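Local coordinates for N-terminal acetyltransferase-like protein (PDB 5NNP) that probably serves as the TPR-repeat auxiliary subunit of an N-terminal acetyltransferase A complex, scaffolding a partner catalytic chain, at residues K182-N195 and H210-V224. Numbering follows the deposited sequence.
Sequences KTDLEHSEALLYKN and HLETDCKHCLDRLAV
Asn-195 ND2 donates to His-210 ND1 over 3.0 Å in a nearly straight bond, with the amide and imidazole planes only 21° apart, so amide and ring edge meet almost coplanar. The same ND2 also donates to Ala-207 O, while OD1 accepts from Tyr-231 OH, which fixes the amide's rotation. The second direct bond runs from Leu-219 N to Ser-188 OG, 3.1 Å long; chi1 of 173° sets this hydroxyl beside its own carbonyl carbon, where it meets Leu-219 N. A water joins His-210 NE2, Lys-194 NZ and Asp-214 OD2, and Lys-194 NZ also hydrogen-bonds to Thr-170 OG1. With an alanine in place of His-210, Asn-195 ND2 would probably lose this ring acceptor and the water one of its anchors. Helices 185-195 and 210-214 run antiparallel at 160°, their axes 10.5 Å apart, a hairpin of consecutive helices consistent with the alpha-helical superhelix of the auxiliary-subunit family; a type I turn, Cys-215 to Cys-218, then leads toward helix 221-234. Apolar packing centres on Leu-192, whose CD1 lies 3.7 Å from Asp-220 CB, while CD2 reaches Cys-218 SG at 3.9 Å and also meets Val-224 CG2. Leu-185 CD1 abuts Leu-219 CD1 at 3.7 Å. Among charges, Glu-189 OE2 and Asp-220 OD2 approach to 4.2 Å, a pairing probably eased by Arg-538, which forms salt bridges with both carboxylates.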
loop_
_atom_site.group_PDB
_atom_site.type_symbol
_atom_site.label_atom_id
_atom_site.label_comp_id
_atom_site.label_asym_id
_atom_site.label_seq_id
_atom_site.Cartn_x
_atom_site.Cartn_y
_atom_site.Cartn_z
ATOM N N LYS A 182 -22.135 -8.162 24.312
ATOM C CA LYS A 182 -20.827 -8.424 23.742
ATOM C C LYS A 182 -20.881 -8.702 22.240
ATOM O O LYS A 182 -19.837 -8.783 21.601
ATOM C CB LYS A 182 -20.159 -9.587 24.485
ATOM C CG LYS A 182 -19.784 -9.229 25.926
ATOM C CD LYS A 182 -19.040 -7.877 25.970
ATOM C CE LYS A 182 -18.981 -7.261 27.374
ATOM N NZ LYS A 182 -18.414 -5.883 27.296
ATOM N N THR A 183 -22.089 -8.826 21.687
ATOM C CA THR A 183 -22.290 -8.990 20.245
ATOM C C THR A 183 -22.239 -7.670 19.464
ATOM O O THR A 183 -22.123 -7.665 18.245
ATOM C CB THR A 183 -23.630 -9.627 19.954
ATOM O OG1 THR A 183 -24.658 -8.809 20.525
ATOM C CG2 THR A 183 -23.702 -11.024 20.546
ATOM N N ASP A 184 -22.358 -6.554 20.173
ATOM C CA ASP A 184 -22.283 -5.221 19.585
ATOM C C ASP A 184 -20.867 -4.957 19.081
ATOM O O ASP A 184 -19.985 -4.610 19.862
ATOM C CB ASP A 184 -22.699 -4.175 20.634
ATOM C CG ASP A 184 -22.792 -2.766 20.081
ATOM O OD1 ASP A 184 -22.134 -2.444 19.079
ATOM O OD2 ASP A 184 -23.523 -1.952 20.675
ATOM N N LEU A 185 -20.655 -5.100 17.777
ATOM C CA LEU A 185 -19.325 -4.914 17.202
ATOM C C LEU A 185 -18.863 -3.460 17.267
ATOM O O LEU A 185 -17.678 -3.193 17.444
ATOM C CB LEU A 185 -19.291 -5.398 15.755
ATOM C CG LEU A 185 -17.897 -5.355 15.124
ATOM C CD1 LEU A 185 -16.962 -6.224 15.918
ATOM C CD2 LEU A 185 -17.929 -5.799 13.690
ATOM N N GLU A 186 -19.798 -2.525 17.120
ATOM C CA GLU A 186 -19.474 -1.107 17.213
ATOM C C GLU A 186 -18.903 -0.766 18.598
ATOM O O GLU A 186 -17.864 -0.111 18.719
ATOM C CB GLU A 186 -20.712 -0.255 16.923
ATOM C CG GLU A 186 -20.449 1.246 16.879
ATOM C CD GLU A 186 -21.729 2.054 16.773
ATOM O OE1 GLU A 186 -22.664 1.801 17.565
ATOM O OE2 GLU A 186 -21.814 2.937 15.894
ATOM N N HIS A 187 -19.579 -1.230 19.641
ATOM C CA HIS A 187 -19.109 -0.996 20.998
ATOM C C HIS A 187 -17.765 -1.678 21.241
ATOM O O HIS A 187 -16.871 -1.084 21.835
ATOM C CB HIS A 187 -20.142 -1.468 22.016
ATOM C CG HIS A 187 -19.761 -1.182 23.431
ATOM N ND1 HIS A 187 -19.684 0.100 23.935
ATOM C CD2 HIS A 187 -19.425 -2.008 24.449
ATOM C CE1 HIS A 187 -19.316 0.047 25.202
ATOM N NE2 HIS A 187 -19.152 -1.221 25.539
ATOM N N SER A 188 -17.616 -2.908 20.758
ATOM C CA SER A 188 -16.351 -3.643 20.882
ATOM C C SER A 188 -15.169 -2.901 20.249
ATOM O O SER A 188 -14.119 -2.725 20.875
ATOM C CB SER A 188 -16.479 -5.025 20.253
ATOM O OG SER A 188 -15.223 -5.676 20.215
ATOM N N GLU A 189 -15.353 -2.475 19.006
ATOM C CA GLU A 189 -14.370 -1.671 18.299
ATOM C C GLU A 189 -14.092 -0.337 18.980
ATOM O O GLU A 189 -12.952 0.128 18.983
ATOM C CB GLU A 189 -14.831 -1.435 16.860
ATOM C CG GLU A 189 -14.663 -2.669 15.983
ATOM C CD GLU A 189 -13.219 -3.150 15.923
ATOM O OE1 GLU A 189 -12.328 -2.333 15.609
ATOM O OE2 GLU A 189 -12.976 -4.343 16.199
ATOM N N ALA A 190 -15.131 0.267 19.563
ATOM C CA ALA A 190 -14.962 1.533 20.258
ATOM C C ALA A 190 -14.099 1.367 21.503
ATOM O O ALA A 190 -13.318 2.254 21.830
ATOM C CB ALA A 190 -16.303 2.134 20.622
ATOM N N LEU A 191 -14.244 0.239 22.199
ATOM C CA LEU A 191 -13.411 -0.048 23.366
ATOM C C LEU A 191 -11.936 -0.215 22.968
ATOM O O LEU A 191 -11.043 0.336 23.616
ATOM C CB LEU A 191 -13.907 -1.292 24.084
ATOM C CG LEU A 191 -15.234 -1.165 24.840
ATOM C CD1 LEU A 191 -15.810 -2.530 25.138
ATOM C CD2 LEU A 191 -15.077 -0.362 26.129
ATOM N N LEU A 192 -11.672 -0.944 21.887
ATOM C CA LEU A 192 -10.291 -1.153 21.501
ATOM C C LEU A 192 -9.645 0.150 21.018
ATOM O O LEU A 192 -8.479 0.426 21.309
ATOM C CB LEU A 192 -10.197 -2.228 20.427
ATOM C CG LEU A 192 -10.571 -3.658 20.841
ATOM C CD1 LEU A 192 -10.497 -4.592 19.630
ATOM C CD2 LEU A 192 -9.692 -4.190 21.983
ATOM N N TYR A 193 -10.403 0.955 20.289
ATOM C CA TYR A 193 -9.886 2.236 19.809
ATOM C C TYR A 193 -9.431 3.123 20.974
ATOM O O TYR A 193 -8.301 3.638 20.968
ATOM C CB TYR A 193 -10.936 2.952 18.951
ATOM C CG TYR A 193 -10.512 4.318 18.445
ATOM C CD1 TYR A 193 -9.319 4.491 17.762
ATOM C CD2 TYR A 193 -11.324 5.435 18.636
ATOM C CE1 TYR A 193 -8.930 5.748 17.296
ATOM C CE2 TYR A 193 -10.952 6.690 18.170
ATOM C CZ TYR A 193 -9.754 6.842 17.503
ATOM O OH TYR A 193 -9.392 8.092 17.049
ATOM N N LYS A 194 -10.295 3.273 21.981
ATOM C CA LYS A 194 -9.943 3.981 23.218
ATOM C C LYS A 194 -8.704 3.367 23.872
ATOM O O LYS A 194 -7.821 4.095 24.337
ATOM C CB LYS A 194 -11.112 3.978 24.211
ATOM C CG LYS A 194 -10.764 4.561 25.621
ATOM C CD LYS A 194 -11.926 4.412 26.631
ATOM C CE LYS A 194 -11.605 4.997 27.977
ATOM N NZ LYS A 194 -12.682 4.756 29.007
ATOM N N ASN A 195 -8.635 2.036 23.916
ATOM C CA ASN A 195 -7.460 1.378 24.480
ATOM C C ASN A 195 -6.182 1.784 23.740
ATOM O O ASN A 195 -5.185 2.119 24.375
ATOM C CB ASN A 195 -7.602 -0.151 24.477
ATOM C CG ASN A 195 -6.496 -0.844 25.296
ATOM O OD1 ASN A 195 -5.445 -1.206 24.758
ATOM N ND2 ASN A 195 -6.731 -1.010 26.613
ATOM N N HIS A 210 -7.047 -1.288 31.491
ATOM C CA HIS A 210 -8.276 -1.056 30.734
ATOM C C HIS A 210 -8.563 -2.226 29.808
ATOM O O HIS A 210 -9.719 -2.552 29.544
ATOM C CB HIS A 210 -8.186 0.247 29.935
ATOM C CG HIS A 210 -9.339 0.472 29.005
ATOM N ND1 HIS A 210 -9.266 0.226 27.648
ATOM C CD2 HIS A 210 -10.592 0.932 29.236
ATOM C CE1 HIS A 210 -10.422 0.523 27.085
ATOM N NE2 HIS A 210 -11.244 0.955 28.027
ATOM N N LEU A 211 -7.499 -2.852 29.318
ATOM C CA LEU A 211 -7.631 -4.007 28.446
ATOM C C LEU A 211 -8.327 -5.125 29.171
ATOM O O LEU A 211 -9.352 -5.620 28.715
ATOM C CB LEU A 211 -6.276 -4.498 27.962
ATOM C CG LEU A 211 -6.399 -5.506 26.823
ATOM C CD1 LEU A 211 -6.874 -4.799 25.531
ATOM C CD2 LEU A 211 -5.085 -6.263 26.600
ATOM N N GLU A 212 -7.756 -5.506 30.308
ATOM C CA GLU A 212 -8.262 -6.607 31.123
ATOM C C GLU A 212 -9.635 -6.326 31.741
ATOM O O GLU A 212 -10.452 -7.238 31.901
ATOM C CB GLU A 212 -7.255 -6.929 32.227
ATOM C CG GLU A 212 -5.885 -7.297 31.698
ATOM C CD GLU A 212 -5.893 -8.581 30.887
ATOM O OE1 GLU A 212 -6.900 -9.318 30.925
ATOM O OE2 GLU A 212 -4.886 -8.858 30.212
ATOM N N THR A 213 -9.895 -5.069 32.077
ATOM C CA THR A 213 -11.158 -4.723 32.696
ATOM C C THR A 213 -12.319 -4.522 31.713
ATOM O O THR A 213 -13.407 -5.047 31.926
ATOM C CB THR A 213 -11.016 -3.458 33.538
ATOM O OG1 THR A 213 -10.048 -3.689 34.563
ATOM C CG2 THR A 213 -12.334 -3.111 34.194
ATOM N N ASP A 214 -12.108 -3.771 30.642
ATOM C CA ASP A 214 -13.228 -3.402 29.783
ATOM C C ASP A 214 -13.213 -4.120 28.448
ATOM O O ASP A 214 -14.242 -4.207 27.779
ATOM C CB ASP A 214 -13.239 -1.887 29.536
ATOM C CG ASP A 214 -13.657 -1.084 30.769
ATOM O OD1 ASP A 214 -13.853 -1.675 31.859
ATOM O OD2 ASP A 214 -13.773 0.158 30.646
ATOM N N CYS A 215 -12.049 -4.632 28.057
ATOM C CA CYS A 215 -11.856 -5.103 26.687
ATOM C C CYS A 215 -11.783 -6.606 26.597
ATOM O O CYS A 215 -11.589 -7.166 25.509
ATOM C CB CYS A 215 -10.575 -4.517 26.094
ATOM S SG CYS A 215 -10.578 -2.744 25.930
ATOM N N LYS A 216 -11.946 -7.251 27.742
ATOM C CA LYS A 216 -11.667 -8.673 27.885
ATOM C C LYS A 216 -12.361 -9.524 26.830
ATOM O O LYS A 216 -11.766 -10.446 26.269
ATOM C CB LYS A 216 -12.076 -9.138 29.278
ATOM C CG LYS A 216 -11.744 -10.573 29.560
ATOM C CD LYS A 216 -12.146 -10.968 30.959
ATOM C CE LYS A 216 -11.679 -12.387 31.231
ATOM N NZ LYS A 216 -12.226 -12.929 32.499
ATOM N N HIS A 217 -13.614 -9.194 26.549
ATOM C CA HIS A 217 -14.433 -10.005 25.669
ATOM C C HIS A 217 -14.665 -9.385 24.296
ATOM O O HIS A 217 -15.613 -9.760 23.618
ATOM C CB HIS A 217 -15.785 -10.278 26.335
ATOM C CG HIS A 217 -15.676 -10.865 27.706
ATOM N ND1 HIS A 217 -15.296 -12.171 27.931
ATOM C CD2 HIS A 217 -15.898 -10.323 28.926
ATOM C CE1 HIS A 217 -15.285 -12.409 29.230
ATOM N NE2 HIS A 217 -15.648 -11.303 29.856
ATOM N N CYS A 218 -13.827 -8.437 23.882
ATOM C CA CYS A 218 -13.967 -7.849 22.548
ATOM C C CYS A 218 -13.867 -8.919 21.460
ATOM O O CYS A 218 -13.237 -9.952 21.653
ATOM C CB CYS A 218 -12.917 -6.764 22.322
ATOM S SG CYS A 218 -13.112 -5.336 23.421
ATOM N N LEU A 219 -14.510 -8.666 20.324
ATOM C CA LEU A 219 -14.650 -9.663 19.266
ATOM C C LEU A 219 -13.370 -9.825 18.446
ATOM O O LEU A 219 -13.088 -10.896 17.918
ATOM C CB LEU A 219 -15.824 -9.292 18.358
ATOM C CG LEU A 219 -17.157 -9.213 19.118
ATOM C CD1 LEU A 219 -18.300 -8.776 18.230
ATOM C CD2 LEU A 219 -17.484 -10.519 19.764
ATOM N N ASP A 220 -12.595 -8.753 18.342
ATOM C CA ASP A 220 -11.320 -8.813 17.658
ATOM C C ASP A 220 -10.309 -9.531 18.554
ATOM O O ASP A 220 -9.558 -8.893 19.290
ATOM C CB ASP A 220 -10.853 -7.398 17.297
ATOM C CG ASP A 220 -9.631 -7.393 16.386
ATOM O OD1 ASP A 220 -8.991 -8.454 16.236
ATOM O OD2 ASP A 220 -9.301 -6.324 15.829
ATOM N N ARG A 221 -10.294 -10.858 18.486
ATOM C CA ARG A 221 -9.540 -11.669 19.441
ATOM C C ARG A 221 -8.019 -11.490 19.334
ATOM O O ARG A 221 -7.322 -11.399 20.350
ATOM C CB ARG A 221 -9.898 -13.150 19.275
ATOM C CG ARG A 221 -11.309 -13.531 19.764
ATOM C CD ARG A 221 -11.614 -13.059 21.181
ATOM N NE ARG A 221 -10.645 -13.509 22.183
ATOM C CZ ARG A 221 -10.446 -12.897 23.354
ATOM N NH1 ARG A 221 -11.148 -11.803 23.667
ATOM N NH2 ARG A 221 -9.537 -13.368 24.208
ATOM N N LEU A 222 -7.508 -11.429 18.108
ATOM C CA LEU A 222 -6.078 -11.230 17.885
ATOM C C LEU A 222 -5.566 -9.904 18.464
ATOM O O LEU A 222 -4.451 -9.821 18.993
ATOM C CB LEU A 222 -5.767 -11.293 16.390
ATOM C CG LEU A 222 -4.317 -11.008 16.003
ATOM C CD1 LEU A 222 -3.409 -12.138 16.464
ATOM C CD2 LEU A 222 -4.175 -10.771 14.502
ATOM N N ALA A 223 -6.382 -8.862 18.351
ATOM C CA ALA A 223 -6.002 -7.562 18.861
ATOM C C ALA A 223 -5.838 -7.605 20.378
ATOM O O ALA A 223 -4.842 -7.110 20.914
ATOM C CB ALA A 223 -7.024 -6.528 18.467
ATOM N N VAL A 224 -6.815 -8.197 21.067
ATOM C CA VAL A 224 -6.746 -8.310 22.516
ATOM C C VAL A 224 -5.501 -9.107 22.890
ATOM O O VAL A 224 -4.778 -8.763 23.821
ATOM C CB VAL A 224 -8.006 -8.982 23.110
ATOM C CG1 VAL A 224 -7.789 -9.357 24.573
ATOM C CG2 VAL A 224 -9.206 -8.074 22.994
HETATM O O HOH W 1 -17.438 -7.816 22.585
HETATM O O HOH W 2 -15.753 -6.774 26.890
HETATM O O HOH W 3 -13.793 -5.927 18.294
HETATM O O HOH W 4 -13.698 1.988 28.531
#